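Local coordinates for kelch repeat and BTB domain-containing protein A55 (Vaccinia virus WR, PDB 6I2M), which probably serves as a substrate-specific adapter of CUL3-containing E3 ubiquitin ligases, its BTB domain binding CUL3 and its Kelch repeats supposedly recruiting host proteins for degradation, at residues T145-I150 with I168-D173; L153-N158 with L188-E193; Y129-K132 with I138-A141. All coordinates share one frame; numbering follows the deposited sequence.

Contact 1 (T145-I150 with I168-D173); sequences TILQNI and IKILSD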
loop_
_atom_site.group_PDB
_atom_site.type_symbol
_atom_site.label_atom_id
_atom_site.label_comp_id
_atom_site.label_asym_id
_atom_site.label_seq_id
_atom_site.Cartn_x
_atom_site.Cartn_y
_atom_site.Cartn_z
ATOM N N THR A 145 4.762 -9.979 36.369
ATOM C CA THR A 145 4.730 -8.576 36.798
ATOM C C THR A 145 3.887 -8.421 38.085
ATOM O O THR A 145 4.155 -7.514 38.874
ATOM C CB THR A 145 4.316 -7.655 35.636
ATOM O OG1 THR A 145 4.997 -8.068 34.451
ATOM C CG2 THR A 145 4.635 -6.186 35.901
ATOM N N ILE A 146 2.904 -9.324 38.312
ATOM C CA ILE A 146 2.082 -9.340 39.530
ATOM C C ILE A 146 2.940 -9.868 40.689
ATOM O O ILE A 146 2.954 -9.264 41.761
ATOM C CB ILE A 146 0.748 -10.131 39.334
ATOM C CG1 ILE A 146 -0.320 -9.229 38.691
ATOM C CG2 ILE A 146 0.217 -10.748 40.652
ATOM C CD1 ILE A 146 -1.437 -9.965 37.992
ATOM N N LEU A 147 3.672 -10.974 40.444
ATOM C CA LEU A 147 4.555 -11.642 41.402
ATOM C C LEU A 147 5.726 -10.765 41.873
ATOM O O LEU A 147 6.141 -10.892 43.025
ATOM C CB LEU A 147 5.054 -12.979 40.820
ATOM C CG LEU A 147 4.368 -14.260 41.331
ATOM C CD1 LEU A 147 2.924 -14.366 40.857
ATOM C CD2 LEU A 147 5.120 -15.489 40.876
ATOM N N GLN A 148 6.235 -9.863 41.002
ATOM C CA GLN A 148 7.337 -8.953 41.347
ATOM C C GLN A 148 6.855 -7.665 42.059
ATOM O O GLN A 148 7.680 -6.909 42.578
ATOM C CB GLN A 148 8.235 -8.644 40.127
ATOM C CG GLN A 148 7.588 -7.805 39.023
ATOM C CD GLN A 148 8.444 -7.705 37.781
ATOM O OE1 GLN A 148 8.857 -8.709 37.186
ATOM N NE2 GLN A 148 8.714 -6.484 37.347
ATOM N N ASN A 149 5.524 -7.438 42.099
ATOM C CA ASN A 149 4.890 -6.280 42.742
ATOM C C ASN A 149 3.727 -6.712 43.666
ATOM O O ASN A 149 2.836 -5.910 43.955
ATOM C CB ASN A 149 4.407 -5.276 41.679
ATOM C CG ASN A 149 5.503 -4.673 40.835
ATOM O OD1 ASN A 149 6.346 -3.907 41.314
ATOM N ND2 ASN A 149 5.504 -4.994 39.551
ATOM N N ILE A 150 3.770 -7.973 44.151
ATOM C CA ILE A 150 2.772 -8.638 45.003
ATOM C C ILE A 150 2.366 -7.817 46.252
ATOM O O ILE A 150 1.169 -7.605 46.457
ATOM C CB ILE A 150 3.216 -10.096 45.363
ATOM C CG1 ILE A 150 2.148 -10.836 46.212
ATOM C CG2 ILE A 150 4.616 -10.158 46.012
ATOM C CD1 ILE A 150 2.203 -12.368 46.152
ATOM N N ILE A 168 -4.465 -19.025 44.248
ATOM C CA ILE A 168 -3.808 -20.315 44.492
ATOM C C ILE A 168 -2.579 -20.426 43.576
ATOM O O ILE A 168 -1.510 -20.803 44.051
ATOM C CB ILE A 168 -4.806 -21.509 44.340
ATOM C CG1 ILE A 168 -5.921 -21.443 45.413
ATOM C CG2 ILE A 168 -4.086 -22.874 44.389
ATOM C CD1 ILE A 168 -7.244 -22.153 45.044
ATOM N N LYS A 169 -2.729 -20.045 42.285
ATOM C CA LYS A 169 -1.680 -20.058 41.257
ATOM C C LYS A 169 -0.493 -19.148 41.620
ATOM O O LYS A 169 0.655 -19.518 41.365
ATOM C CB LYS A 169 -2.269 -19.660 39.889
ATOM C CG LYS A 169 -1.402 -20.047 38.696
ATOM C CD LYS A 169 -1.943 -19.470 37.398
ATOM C CE LYS A 169 -1.023 -19.749 36.236
ATOM N NZ LYS A 169 -1.524 -19.133 34.980
ATOM N N ILE A 170 -0.776 -17.970 42.214
ATOM C CA ILE A 170 0.225 -16.982 42.631
ATOM C C ILE A 170 1.069 -17.504 43.816
ATOM O O ILE A 170 2.300 -17.478 43.744
ATOM C CB ILE A 170 -0.447 -15.592 42.895
ATOM C CG1 ILE A 170 -0.829 -14.900 41.563
ATOM C CG2 ILE A 170 0.437 -14.670 43.751
ATOM C CD1 ILE A 170 -1.952 -13.837 41.647
ATOM N N LEU A 171 0.403 -17.994 44.880
ATOM C CA LEU A 171 1.036 -18.505 46.102
ATOM C C LEU A 171 1.596 -19.936 45.977
ATOM O O LEU A 171 2.405 -20.339 46.816
ATOM C CB LEU A 171 0.043 -18.433 47.284
ATOM C CG LEU A 171 -0.520 -17.054 47.659
ATOM C CD1 LEU A 171 -1.884 -17.183 48.307
ATOM C CD2 LEU A 171 0.426 -16.294 48.577
ATOM N N SER A 172 1.162 -20.687 44.937
ATOM C CA SER A 172 1.481 -22.091 44.624
ATOM C C SER A 172 2.900 -22.572 44.976
ATOM O O SER A 172 3.023 -23.512 45.766
ATOM C CB SER A 172 1.199 -22.388 43.153
ATOM O OG SER A 172 1.182 -23.783 42.895
ATOM N N ASP A 173 3.954 -21.969 44.387
ATOM C CA ASP A 173 5.322 -22.428 44.628
ATOM C C ASP A 173 6.327 -21.303 44.943
ATOM O O ASP A 173 6.570 -21.039 46.121
ATOM C CB ASP A 173 5.822 -23.322 43.466
ATOM C CG ASP A 173 5.443 -22.878 42.058
ATOM O OD1 ASP A 173 5.207 -21.662 41.856
ATOM O OD2 ASP A 173 5.394 -23.741 41.157
#
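Ile170 reaches across from helix 164-171 and sets its branched side chain among Ile146, Leu147 and Ile150. All four residues are buried, in the helical BACK (BTB and C-terminal Kelch) region of this BTB-Kelch protein. The contact joins the C-terminal end of helix 136-147 and the first turn of helix 150-153 to helix 164-171. The backbones stay apart, with the CA atoms of Leu147 and Ile170 7.0 Å from each other, and aliphatic side chains fill the space between them.

Ile170 is the bump, and the three residues of 145-150 form the hollow. Both of its branches share Leu147 CD1. CG2 sits in the corner formed by two methyl groups, 3.8 Å from Leu147 CD1 and 3.8 Å from Ile150 CD1. Ile170 CG1 also rests against Leu147 CD1, at 3.9 Å. The end of the longer branch, Ile170 CD1, meets Ile146 CG2 at 3.9 Å. The chi1 of Ile170 (-74°) turns CG2 anti to the backbone N and sends the longer branch another way, toward Ile146.

The walls differ in direction. Ile146 crosses Ile170 at about a right angle and offers its short branch. Leu147 and Ile150 point the other way from Ile170 and lie alongside it. Ile150 reaches out with its long branch, CG1 being anti to the backbone N (chi1 -178°). Met175, Leu176 and Ile178 continue the apolar surroundings, and Ile187 of helix 184-195 touches Ile150.

The segment 145-150 makes a bend between two helices. There the side-chain amide of Asn149 folds back on its own segment: ND2 donates to Thr145 O at 2.9 Å, in the plane of that carbonyl.

Contact 2 (L153-N158 with L188-E193); sequences LINDEN and LIKWLE
The helical BACK region brings a loop against a helix here, with Ile154 and Asn155 meeting Lys190. Residues 153-158 run from the end of helix 150-153 into the loop before helix 164-171. Residues 188-193 lie on helix 184-195. The backbones come closest at Ile154 and Lys190, whose CA atoms are 6.3 Å apart.

Lys190 carries its side of the contact alone. Two kinks in its chain (chi2 -87°, chi4 76°) turn it back over the loop and bring NZ to Asn155 OD1. The first part of the chain packs on Ile154. Lys190 CB is 4.2 Å from Ile154 CB, and Lys190 CG is 3.8 Å from Ile154 CD1. The lysine chain lies across the isoleucine, nearly perpendicular to it. Ile154 holds CG1 between the backbone N and the carbonyl carbon, and CD1 at its end meets both the aliphatic part and the amine end of the lysine. Lys190 NZ lies 3.7 Å from Ile154 CD1.

The amine finds its polar partner next door. Lys190 NZ donates a hydrogen bond to Asn155 OD1 at 3.1 Å. It approaches 23° off the plane of the side-chain carbonyl. Ile154 is buried, and the contact passes from an apolar inner part to a polar outer part. Asn155 is exposed, so the bond probably lies toward solvent. One lysine serves both parts.

On the next residue of the helix, Trp191 meets Phe159 edge-to-face and donates from NE1 to Leu162 O. That fixes another part of the same connecting loop to the helix. The whole is a loop-to-helix contact of the all-helical BACK fold, in which the connection between helices 150-153 and 164-171 is held to helix 184-195.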
loop_
_atom_site.group_PDB
_atom_site.type_symbol
_atom_site.label_atom_id
_atom_site.label_comp_id
_atom_site.label_asym_id
_atom_site.label_seq_id
_atom_site.Cartn_x
_atom_site.Cartn_y
_atom_site.Cartn_z
ATOM N N LEU A 153 0.492 -4.596 45.353
ATOM C CA LEU A 153 -0.809 -4.887 44.750
ATOM C C LEU A 153 -1.886 -5.384 45.722
ATOM O O LEU A 153 -3.067 -5.309 45.381
ATOM C CB LEU A 153 -0.649 -5.874 43.580
ATOM C CG LEU A 153 -0.008 -5.308 42.313
ATOM C CD1 LEU A 153 0.508 -6.413 41.424
ATOM C CD2 LEU A 153 -0.970 -4.409 41.557
ATOM N N ILE A 154 -1.501 -5.873 46.924
ATOM C CA ILE A 154 -2.456 -6.357 47.936
ATOM C C ILE A 154 -3.336 -5.215 48.488
ATOM O O ILE A 154 -4.439 -5.470 48.975
ATOM C CB ILE A 154 -1.798 -7.194 49.073
ATOM C CG1 ILE A 154 -0.699 -6.405 49.825
ATOM C CG2 ILE A 154 -1.286 -8.540 48.547
ATOM C CD1 ILE A 154 -0.469 -6.821 51.275
ATOM N N ASN A 155 -2.845 -3.963 48.382
ATOM C CA ASN A 155 -3.532 -2.746 48.824
ATOM C C ASN A 155 -4.197 -1.999 47.648
ATOM O O ASN A 155 -4.980 -1.074 47.881
ATOM C CB ASN A 155 -2.558 -1.828 49.570
ATOM C CG ASN A 155 -1.878 -2.484 50.748
ATOM O OD1 ASN A 155 -2.473 -2.681 51.814
ATOM N ND2 ASN A 155 -0.613 -2.836 50.580
ATOM N N ASP A 156 -3.890 -2.411 46.396
ATOM C CA ASP A 156 -4.418 -1.830 45.155
ATOM C C ASP A 156 -5.929 -2.071 45.003
ATOM O O ASP A 156 -6.457 -3.041 45.552
ATOM C CB ASP A 156 -3.642 -2.378 43.938
ATOM C CG ASP A 156 -3.871 -1.647 42.627
ATOM O OD1 ASP A 156 -3.595 -0.428 42.569
ATOM O OD2 ASP A 156 -4.309 -2.299 41.654
ATOM N N GLU A 157 -6.616 -1.172 44.269
ATOM C CA GLU A 157 -8.062 -1.201 44.010
ATOM C C GLU A 157 -8.523 -2.435 43.224
ATOM O O GLU A 157 -9.560 -3.012 43.554
ATOM C CB GLU A 157 -8.502 0.077 43.270
ATOM C CG GLU A 157 -8.423 1.350 44.093
ATOM C CD GLU A 157 -8.743 2.614 43.318
ATOM O OE1 GLU A 157 -9.935 2.832 42.999
ATOM O OE2 GLU A 157 -7.803 3.389 43.032
ATOM N N ASN A 158 -7.754 -2.831 42.188
ATOM C CA ASN A 158 -8.057 -3.955 41.293
ATOM C C ASN A 158 -7.801 -5.355 41.894
ATOM O O ASN A 158 -8.095 -6.356 41.234
ATOM C CB ASN A 158 -7.306 -3.797 39.963
ATOM C CG ASN A 158 -7.578 -2.503 39.232
ATOM O OD1 ASN A 158 -8.690 -2.243 38.758
ATOM N ND2 ASN A 158 -6.558 -1.665 39.116
ATOM N N LEU A 188 -3.114 -13.675 51.810
ATOM C CA LEU A 188 -4.397 -14.384 51.822
ATOM C C LEU A 188 -5.426 -13.622 52.674
ATOM O O LEU A 188 -6.586 -13.527 52.274
ATOM C CB LEU A 188 -4.202 -15.824 52.345
ATOM C CG LEU A 188 -5.422 -16.758 52.344
ATOM C CD1 LEU A 188 -5.639 -17.389 50.976
ATOM C CD2 LEU A 188 -5.263 -17.850 53.382
ATOM N N ILE A 189 -4.988 -13.066 53.831
ATOM C CA ILE A 189 -5.821 -12.276 54.751
ATOM C C ILE A 189 -6.322 -11.004 54.047
ATOM O O ILE A 189 -7.521 -10.724 54.089
ATOM C CB ILE A 189 -5.090 -11.997 56.105
ATOM C CG1 ILE A 189 -4.947 -13.299 56.930
ATOM C CG2 ILE A 189 -5.796 -10.906 56.936
ATOM C CD1 ILE A 189 -3.763 -13.335 57.919
ATOM N N LYS A 190 -5.413 -10.278 53.356
ATOM C CA LYS A 190 -5.723 -9.056 52.603
ATOM C C LYS A 190 -6.704 -9.304 51.452
ATOM O O LYS A 190 -7.494 -8.414 51.133
ATOM C CB LYS A 190 -4.443 -8.369 52.100
ATOM C CG LYS A 190 -3.707 -7.563 53.170
ATOM C CD LYS A 190 -4.226 -6.126 53.286
ATOM C CE LYS A 190 -3.513 -5.330 54.354
ATOM N NZ LYS A 190 -2.159 -4.893 53.919
ATOM N N TRP A 191 -6.664 -10.510 50.843
ATOM C CA TRP A 191 -7.575 -10.903 49.766
ATOM C C TRP A 191 -8.964 -11.191 50.333
ATOM O O TRP A 191 -9.958 -10.757 49.752
ATOM C CB TRP A 191 -7.034 -12.110 48.980
ATOM C CG TRP A 191 -7.884 -12.493 47.802
ATOM C CD1 TRP A 191 -7.929 -11.876 46.586
ATOM C CD2 TRP A 191 -8.826 -13.573 47.741
ATOM N NE1 TRP A 191 -8.836 -12.508 45.768
ATOM C CE2 TRP A 191 -9.401 -13.553 46.450
ATOM C CE3 TRP A 191 -9.237 -14.562 48.651
ATOM C CZ2 TRP A 191 -10.366 -14.485 46.047
ATOM C CZ3 TRP A 191 -10.192 -15.484 48.250
ATOM C CH2 TRP A 191 -10.746 -15.441 46.964
ATOM N N LEU A 192 -9.024 -11.892 51.487
ATOM C CA LEU A 192 -10.268 -12.224 52.189
ATOM C C LEU A 192 -10.924 -10.977 52.806
ATOM O O LEU A 192 -12.122 -10.998 53.086
ATOM C CB LEU A 192 -10.025 -13.302 53.261
ATOM C CG LEU A 192 -9.763 -14.726 52.756
ATOM C CD1 LEU A 192 -8.923 -15.506 53.746
ATOM C CD2 LEU A 192 -11.063 -15.467 52.473
ATOM N N GLU A 193 -10.139 -9.897 53.005
ATOM C CA GLU A 193 -10.602 -8.615 53.542
ATOM C C GLU A 193 -11.130 -7.712 52.419
ATOM O O GLU A 193 -12.086 -6.968 52.638
ATOM C CB GLU A 193 -9.476 -7.905 54.315
ATOM C CG GLU A 193 -9.263 -8.436 55.724
ATOM C CD GLU A 193 -10.023 -7.718 56.821
ATOM O OE1 GLU A 193 -11.275 -7.715 56.785
ATOM O OE2 GLU A 193 -9.362 -7.167 57.730
#

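Contact 3 (Y129-K132 with I138-A141); sequences YADK and IESA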
loop_
_atom_site.group_PDB
_atom_site.type_symbol
_atom_site.label_atom_id
_atom_site.label_comp_id
_atom_site.label_asym_id
_atom_site.label_seq_id
_atom_site.Cartn_x
_atom_site.Cartn_y
_atom_site.Cartn_z
ATOM N N TYR A 129 -7.794 -10.322 31.961
ATOM C CA TYR A 129 -8.111 -10.139 30.545
ATOM C C TYR A 129 -7.596 -11.323 29.713
ATOM O O TYR A 129 -8.367 -11.921 28.961
ATOM C CB TYR A 129 -7.528 -8.802 30.036
ATOM C CG TYR A 129 -7.489 -8.676 28.528
ATOM C CD1 TYR A 129 -8.652 -8.467 27.796
ATOM C CD2 TYR A 129 -6.287 -8.775 27.833
ATOM C CE1 TYR A 129 -8.624 -8.365 26.408
ATOM C CE2 TYR A 129 -6.246 -8.677 26.443
ATOM C CZ TYR A 129 -7.418 -8.469 25.734
ATOM O OH TYR A 129 -7.394 -8.363 24.364
ATOM N N ALA A 130 -6.297 -11.658 29.855
ATOM C CA ALA A 130 -5.641 -12.758 29.142
ATOM C C ALA A 130 -6.141 -14.142 29.586
ATOM O O ALA A 130 -6.038 -15.098 28.817
ATOM C CB ALA A 130 -4.135 -12.656 29.302
ATOM N N ASP A 131 -6.694 -14.240 30.814
ATOM C CA ASP A 131 -7.262 -15.471 31.373
ATOM C C ASP A 131 -8.635 -15.756 30.749
ATOM O O ASP A 131 -9.065 -16.911 30.714
ATOM C CB ASP A 131 -7.373 -15.368 32.906
ATOM C CG ASP A 131 -7.806 -16.645 33.602
ATOM O OD1 ASP A 131 -7.063 -17.648 33.524
ATOM O OD2 ASP A 131 -8.885 -16.638 34.233
ATOM N N LYS A 132 -9.317 -14.703 30.259
ATOM C CA LYS A 132 -10.629 -14.790 29.616
ATOM C C LYS A 132 -10.486 -14.998 28.100
ATOM O O LYS A 132 -11.262 -15.757 27.518
ATOM C CB LYS A 132 -11.449 -13.518 29.910
ATOM C CG LYS A 132 -12.932 -13.619 29.562
ATOM C CD LYS A 132 -13.610 -12.259 29.609
ATOM C CE LYS A 132 -15.049 -12.326 29.162
ATOM N NZ LYS A 132 -15.693 -10.988 29.181
ATOM N N ILE A 138 0.582 -12.956 27.091
ATOM C CA ILE A 138 0.362 -11.859 28.035
ATOM C C ILE A 138 0.014 -12.422 29.430
ATOM O O ILE A 138 0.428 -11.833 30.430
ATOM C CB ILE A 138 -0.658 -10.814 27.476
ATOM C CG1 ILE A 138 -0.079 -10.121 26.214
ATOM C CG2 ILE A 138 -1.066 -9.760 28.533
ATOM C CD1 ILE A 138 -1.090 -9.463 25.285
ATOM N N GLU A 139 -0.682 -13.586 29.489
ATOM C CA GLU A 139 -1.066 -14.266 30.737
ATOM C C GLU A 139 0.139 -14.608 31.613
ATOM O O GLU A 139 0.060 -14.456 32.831
ATOM C CB GLU A 139 -1.894 -15.528 30.449
ATOM C CG GLU A 139 -3.033 -15.747 31.431
ATOM C CD GLU A 139 -2.794 -16.729 32.564
ATOM O OE1 GLU A 139 -1.624 -17.104 32.811
ATOM O OE2 GLU A 139 -3.789 -17.122 33.215
ATOM N N SER A 140 1.252 -15.047 30.993
ATOM C CA SER A 140 2.496 -15.387 31.685
ATOM C C SER A 140 3.260 -14.125 32.102
ATOM O O SER A 140 3.803 -14.087 33.206
ATOM C CB SER A 140 3.376 -16.271 30.808
ATOM O OG SER A 140 2.739 -17.502 30.503
ATOM N N ALA A 141 3.293 -13.098 31.222
ATOM C CA ALA A 141 3.981 -11.822 31.446
ATOM C C ALA A 141 3.336 -10.979 32.550
ATOM O O ALA A 141 4.055 -10.394 33.362
ATOM C CB ALA A 141 4.051 -11.032 30.151
#
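The two segments come from consecutive helices, 120-132 and 136-147, joined by a short turn as a helical hairpin of the BACK region. Their backbones approach closely: the CA atoms of Ala130 and Glu139 are 5.1 Å apart. The small Ala130 is consistent with such a close approach. Its CB points at the partner helix and sits 3.6 Å from the backbone Glu139 N. Ala130 CB also touches the foot of the glutamate side chain, 3.8 Å from Glu139 CB.

Deeper in, Ile138 CG2 comes to 4.3 Å from Ala130 CB. Ile138 continues the packing onto Leu95 and Ile114 of earlier helices. Tyr129, on the same helix as Ala130, hydrogen-bonds through OH to Ser96.

At the outer edge Asp131 and Glu139 extend in the same direction, one next to the other. Asp131 holds CG anti to its backbone N (chi1 -174°), which places its carboxylate beside that of Glu139. Asp131 O accepts a hydrogen bond from a basic side chain of another protein chain. The two carboxylates would be expected to repel each other if both are charged, but Glu139 OE1 forms a salt bridge with Lys169 of helix 164-171, which probably offsets the repulsion. Glu139 OE2 and Asp131 OD1, both acceptors, lie 3.3 Å apart without being bonded.

In the fold
This chain holds the BTB and BACK regions without the Kelch repeats. From the N terminus, it passes through the BTB domain and then enters the BACK helices, where all three contacts lie. Contact 3 closes first, across the short turn between helices 120-132 and 136-147. Contact 1 opens later on helix 136-147 and closes on helix 164-171. Contact 2 opens before contact 1 closes, so the two loops cross; it ends on helix 184-195. Helix 136-147 serves contacts 1 and 3, which a salt link bridges. Contacts 1 and 2 touch where Leu153 CD1 packs on Ile146 O. Contacts 2 and 3 stay about 10 Å apart at their nearest atoms.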